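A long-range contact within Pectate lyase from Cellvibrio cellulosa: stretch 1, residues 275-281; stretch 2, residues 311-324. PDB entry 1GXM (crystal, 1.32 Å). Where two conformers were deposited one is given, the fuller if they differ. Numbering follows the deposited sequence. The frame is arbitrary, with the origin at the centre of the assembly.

Stretch 1 (275-281) KMWYRFY
Stretch 2 (311-324) GYSWGGNYGTSIIN

How are the two backbones held in register? Both run extended and antiparallel, with Trp 277 opposite Gly 316 (CA to CA 5.4 Å) and Tyr 278 opposite Gly 315 (CA to CA 4.1 Å). Trp 277 N donates to Gly 316 O at 2.9 Å, and Gly 316 N returns the bond to Trp 277 O at 2.8 Å. Arg 279 leaves the strand at phi/psi -69/-35, and its N donates to Trp 314 O at 3.0 Å. A CB on Gly 315 would meet Trp 277 O at 2.9 Å, so this close pairing relies on a bare CA.

Why does Trp 277 lie against the helix? With chi1 -72° (m) and chi2 -96°, its indole leaves the sheet on the side to which a Gly 316 CB would point. Gly 319 covers one face: its CA stands 3.6 Å from the centroid of the Trp 277 six-membered ring, 8° off the normal. A CB there would lie 2.3 Å from Trp 277 CE2. Ile 323 (chi1 m, chi2 t) brings CD1 to 3.6 Å from Trp 277 CZ2, while Tyr 318 (m) sets CD2 3.7 Å from Trp 277 CB.

What does the extended Arg 279 side chain achieve? Chi1 to chi3 are all t (-170°, 157°, -175°), carrying the guanidinium flat onto Tyr 312 (chi1 t, chi2 78°), centres 3.8 Å apart and planes at 11°. Near the guanidinium plane, Arg 279 NH1 donates to Ser 313 O at 2.9 Å.

How does Phe 280 join in? Its CB points sideways, but chi1 -55° (m) brings the ring nearer, placing CE2 3.4 Å from Trp 314 CZ3 and 3.7 Å from Tyr 312 CE2. Trp 314 (m, chi2 91°) starts away, yet its indole turns back; the six-membered ring and the Phe 280 ring meet obliquely at 51°.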

# COMPACT_ATOMS: atom_id res chain seq x y z
N LYS A 275 -19.85 -9.32 -6.88
CA LYS A 275 -19.77 -8.55 -5.65
C LYS A 275 -18.92 -7.33 -5.92
O LYS A 275 -17.88 -7.42 -6.58
CB LYS A 275 -19.14 -9.40 -4.58
CG LYS A 275 -20.01 -10.57 -4.13
CD LYS A 275 -19.25 -11.48 -3.17
CE LYS A 275 -20.09 -12.66 -2.76
NZ LYS A 275 -19.37 -13.60 -1.87
N MET A 276 -19.35 -6.21 -5.39
CA MET A 276 -18.64 -4.94 -5.49
C MET A 276 -18.26 -4.51 -4.10
O MET A 276 -19.00 -4.69 -3.13
CB MET A 276 -19.52 -3.87 -6.13
CG MET A 276 -18.77 -2.63 -6.52
SD MET A 276 -19.84 -1.25 -6.90
CE MET A 276 -20.13 -0.63 -5.22
N TRP A 277 -17.11 -3.87 -4.01
CA TRP A 277 -16.70 -3.21 -2.79
C TRP A 277 -16.65 -1.72 -3.03
O TRP A 277 -16.31 -1.26 -4.11
CB TRP A 277 -15.32 -3.71 -2.32
CG TRP A 277 -15.39 -5.10 -1.79
CD1 TRP A 277 -15.51 -5.46 -0.49
CD2 TRP A 277 -15.42 -6.31 -2.55
NE1 TRP A 277 -15.60 -6.83 -0.38
CE2 TRP A 277 -15.53 -7.37 -1.64
CE3 TRP A 277 -15.31 -6.62 -3.91
CZ2 TRP A 277 -15.57 -8.69 -2.03
CZ3 TRP A 277 -15.33 -7.94 -4.29
CH2 TRP A 277 -15.46 -8.96 -3.35
N TYR A 278 -17.01 -0.97 -2.01
CA TYR A 278 -16.85 0.46 -2.04
C TYR A 278 -15.42 0.86 -1.72
O TYR A 278 -14.71 0.18 -0.98
CB TYR A 278 -17.79 1.14 -1.07
CG TYR A 278 -19.24 1.02 -1.46
CD1 TYR A 278 -20.00 -0.07 -1.07
CD2 TYR A 278 -19.85 1.98 -2.23
CE1 TYR A 278 -21.33 -0.18 -1.44
CE2 TYR A 278 -21.17 1.88 -2.61
CZ TYR A 278 -21.90 0.81 -2.20
OH TYR A 278 -23.22 0.72 -2.59
N ARG A 279 -15.00 1.99 -2.25
CA ARG A 279 -13.72 2.55 -1.87
C ARG A 279 -13.72 3.07 -0.44
O ARG A 279 -12.68 2.98 0.24
CB ARG A 279 -13.35 3.65 -2.84
CG ARG A 279 -11.94 4.15 -2.69
CD ARG A 279 -11.48 4.77 -3.93
NE ARG A 279 -10.09 5.18 -3.89
CZ ARG A 279 -9.44 5.59 -4.94
NH1 ARG A 279 -10.05 5.66 -6.10
NH2 ARG A 279 -8.18 5.94 -4.84
N PHE A 280 -14.85 3.61 -0.01
CA PHE A 280 -15.00 4.21 1.31
C PHE A 280 -16.21 3.64 2.00
O PHE A 280 -17.30 3.66 1.44
CB PHE A 280 -15.18 5.71 1.19
CG PHE A 280 -14.10 6.40 0.41
CD1 PHE A 280 -12.88 6.70 1.01
CD2 PHE A 280 -14.29 6.73 -0.91
CE1 PHE A 280 -11.90 7.30 0.28
CE2 PHE A 280 -13.31 7.33 -1.64
CZ PHE A 280 -12.11 7.64 -1.03
N TYR A 281 -16.02 3.19 3.23
CA TYR A 281 -17.11 2.76 4.08
C TYR A 281 -17.13 3.59 5.34
O TYR A 281 -16.09 3.91 5.92
CB TYR A 281 -16.92 1.32 4.54
CG TYR A 281 -17.09 0.32 3.45
CD1 TYR A 281 -16.04 0.00 2.62
CD2 TYR A 281 -18.31 -0.28 3.23
CE1 TYR A 281 -16.18 -0.94 1.64
CE2 TYR A 281 -18.47 -1.20 2.23
CZ TYR A 281 -17.41 -1.55 1.44
OH TYR A 281 -17.53 -2.47 0.42
N GLY A 311 -13.88 10.93 -12.65
CA GLY A 311 -12.45 11.11 -12.50
C GLY A 311 -11.80 10.32 -11.39
O GLY A 311 -10.60 10.33 -11.25
N TYR A 312 -12.60 9.65 -10.59
CA TYR A 312 -12.10 8.89 -9.44
C TYR A 312 -12.97 7.66 -9.31
O TYR A 312 -14.18 7.73 -9.55
CB TYR A 312 -12.25 9.77 -8.20
CG TYR A 312 -11.53 9.35 -6.95
CD1 TYR A 312 -10.18 9.58 -6.79
CD2 TYR A 312 -12.22 8.80 -5.88
CE1 TYR A 312 -9.55 9.24 -5.62
CE2 TYR A 312 -11.59 8.45 -4.72
CZ TYR A 312 -10.26 8.71 -4.57
OH TYR A 312 -9.60 8.37 -3.41
N SER A 313 -12.37 6.53 -8.97
CA SER A 313 -13.12 5.29 -8.81
C SER A 313 -13.66 5.19 -7.40
O SER A 313 -12.91 5.26 -6.44
CB SER A 313 -12.25 4.07 -9.06
OG SER A 313 -11.86 4.03 -10.39
N TRP A 314 -14.95 4.97 -7.27
CA TRP A 314 -15.63 4.95 -5.97
C TRP A 314 -15.94 3.55 -5.48
O TRP A 314 -16.50 3.38 -4.41
CB TRP A 314 -16.90 5.80 -6.05
CG TRP A 314 -16.55 7.22 -6.26
CD1 TRP A 314 -16.40 7.86 -7.45
CD2 TRP A 314 -16.13 8.14 -5.25
NE1 TRP A 314 -15.97 9.14 -7.24
CE2 TRP A 314 -15.79 9.34 -5.90
CE3 TRP A 314 -16.04 8.09 -3.87
CZ2 TRP A 314 -15.38 10.45 -5.22
CZ3 TRP A 314 -15.62 9.21 -3.20
CH2 TRP A 314 -15.28 10.37 -3.87
N GLY A 315 -15.55 2.55 -6.26
CA GLY A 315 -15.77 1.17 -5.92
C GLY A 315 -15.00 0.31 -6.87
O GLY A 315 -14.42 0.80 -7.84
N GLY A 316 -15.02 -0.97 -6.61
CA GLY A 316 -14.31 -1.90 -7.45
C GLY A 316 -14.31 -3.29 -6.89
O GLY A 316 -14.95 -3.61 -5.92
N ASN A 317 -13.55 -4.13 -7.56
CA ASN A 317 -13.47 -5.54 -7.25
C ASN A 317 -12.36 -5.82 -6.24
O ASN A 317 -11.63 -6.79 -6.36
CB ASN A 317 -13.32 -6.24 -8.62
CG ASN A 317 -12.93 -7.69 -8.47
OD1 ASN A 317 -12.12 -8.28 -9.22
ND2 ASN A 317 -13.55 -8.30 -7.50
N TYR A 318 -12.28 -5.00 -5.21
CA TYR A 318 -11.11 -4.99 -4.35
C TYR A 318 -10.93 -6.27 -3.57
O TYR A 318 -9.82 -6.71 -3.37
CB TYR A 318 -11.24 -3.86 -3.34
CG TYR A 318 -11.50 -2.51 -3.92
CD1 TYR A 318 -10.80 -2.04 -5.02
CD2 TYR A 318 -12.45 -1.69 -3.35
CE1 TYR A 318 -11.05 -0.78 -5.52
CE2 TYR A 318 -12.71 -0.47 -3.86
CZ TYR A 318 -12.02 0.00 -4.92
OH TYR A 318 -12.27 1.26 -5.40
N GLY A 319 -12.02 -6.83 -3.10
CA GLY A 319 -11.96 -7.97 -2.19
C GLY A 319 -11.59 -9.31 -2.82
O GLY A 319 -11.10 -10.18 -2.13
N THR A 320 -11.86 -9.48 -4.10
CA THR A 320 -11.68 -10.78 -4.75
C THR A 320 -10.32 -11.36 -4.49
O THR A 320 -10.19 -12.51 -4.07
CB THR A 320 -11.95 -10.63 -6.24
OG1 THR A 320 -13.31 -10.21 -6.37
CG2 THR A 320 -11.83 -11.97 -6.98
N SER A 321 -9.30 -10.57 -4.71
CA SER A 321 -7.94 -11.08 -4.65
C SER A 321 -7.60 -11.56 -3.23
O SER A 321 -7.06 -12.65 -3.03
CB SER A 321 -6.95 -10.03 -5.14
OG SER A 321 -6.93 -8.92 -4.30
N ILE A 322 -7.92 -10.75 -2.23
CA ILE A 322 -7.53 -11.12 -0.88
C ILE A 322 -8.39 -12.25 -0.34
O ILE A 322 -7.91 -13.07 0.41
CB ILE A 322 -7.52 -9.90 0.09
CG1 ILE A 322 -6.62 -10.18 1.29
CG2 ILE A 322 -8.91 -9.47 0.49
CD1 ILE A 322 -5.15 -10.27 0.95
N ILE A 323 -9.65 -12.29 -0.73
CA ILE A 323 -10.55 -13.35 -0.28
C ILE A 323 -10.10 -14.68 -0.86
O ILE A 323 -10.02 -15.68 -0.15
CB ILE A 323 -12.00 -13.04 -0.69
CG1 ILE A 323 -12.50 -11.89 0.18
CG2 ILE A 323 -12.88 -14.28 -0.58
CD1 ILE A 323 -13.81 -11.34 -0.29
N ASN A 324 -9.76 -14.68 -2.14
CA ASN A 324 -9.34 -15.92 -2.77
C ASN A 324 -8.02 -16.39 -2.21
O ASN A 324 -7.81 -17.58 -2.02
CB ASN A 324 -9.27 -15.78 -4.29
CG ASN A 324 -10.65 -15.68 -4.94
OD1 ASN A 324 -10.76 -15.25 -6.08
ND2 ASN A 324 -11.68 -16.04 -4.19
O HOH W 1 -9.33 6.57 -8.86
O HOH W 2 -16.91 4.50 -1.94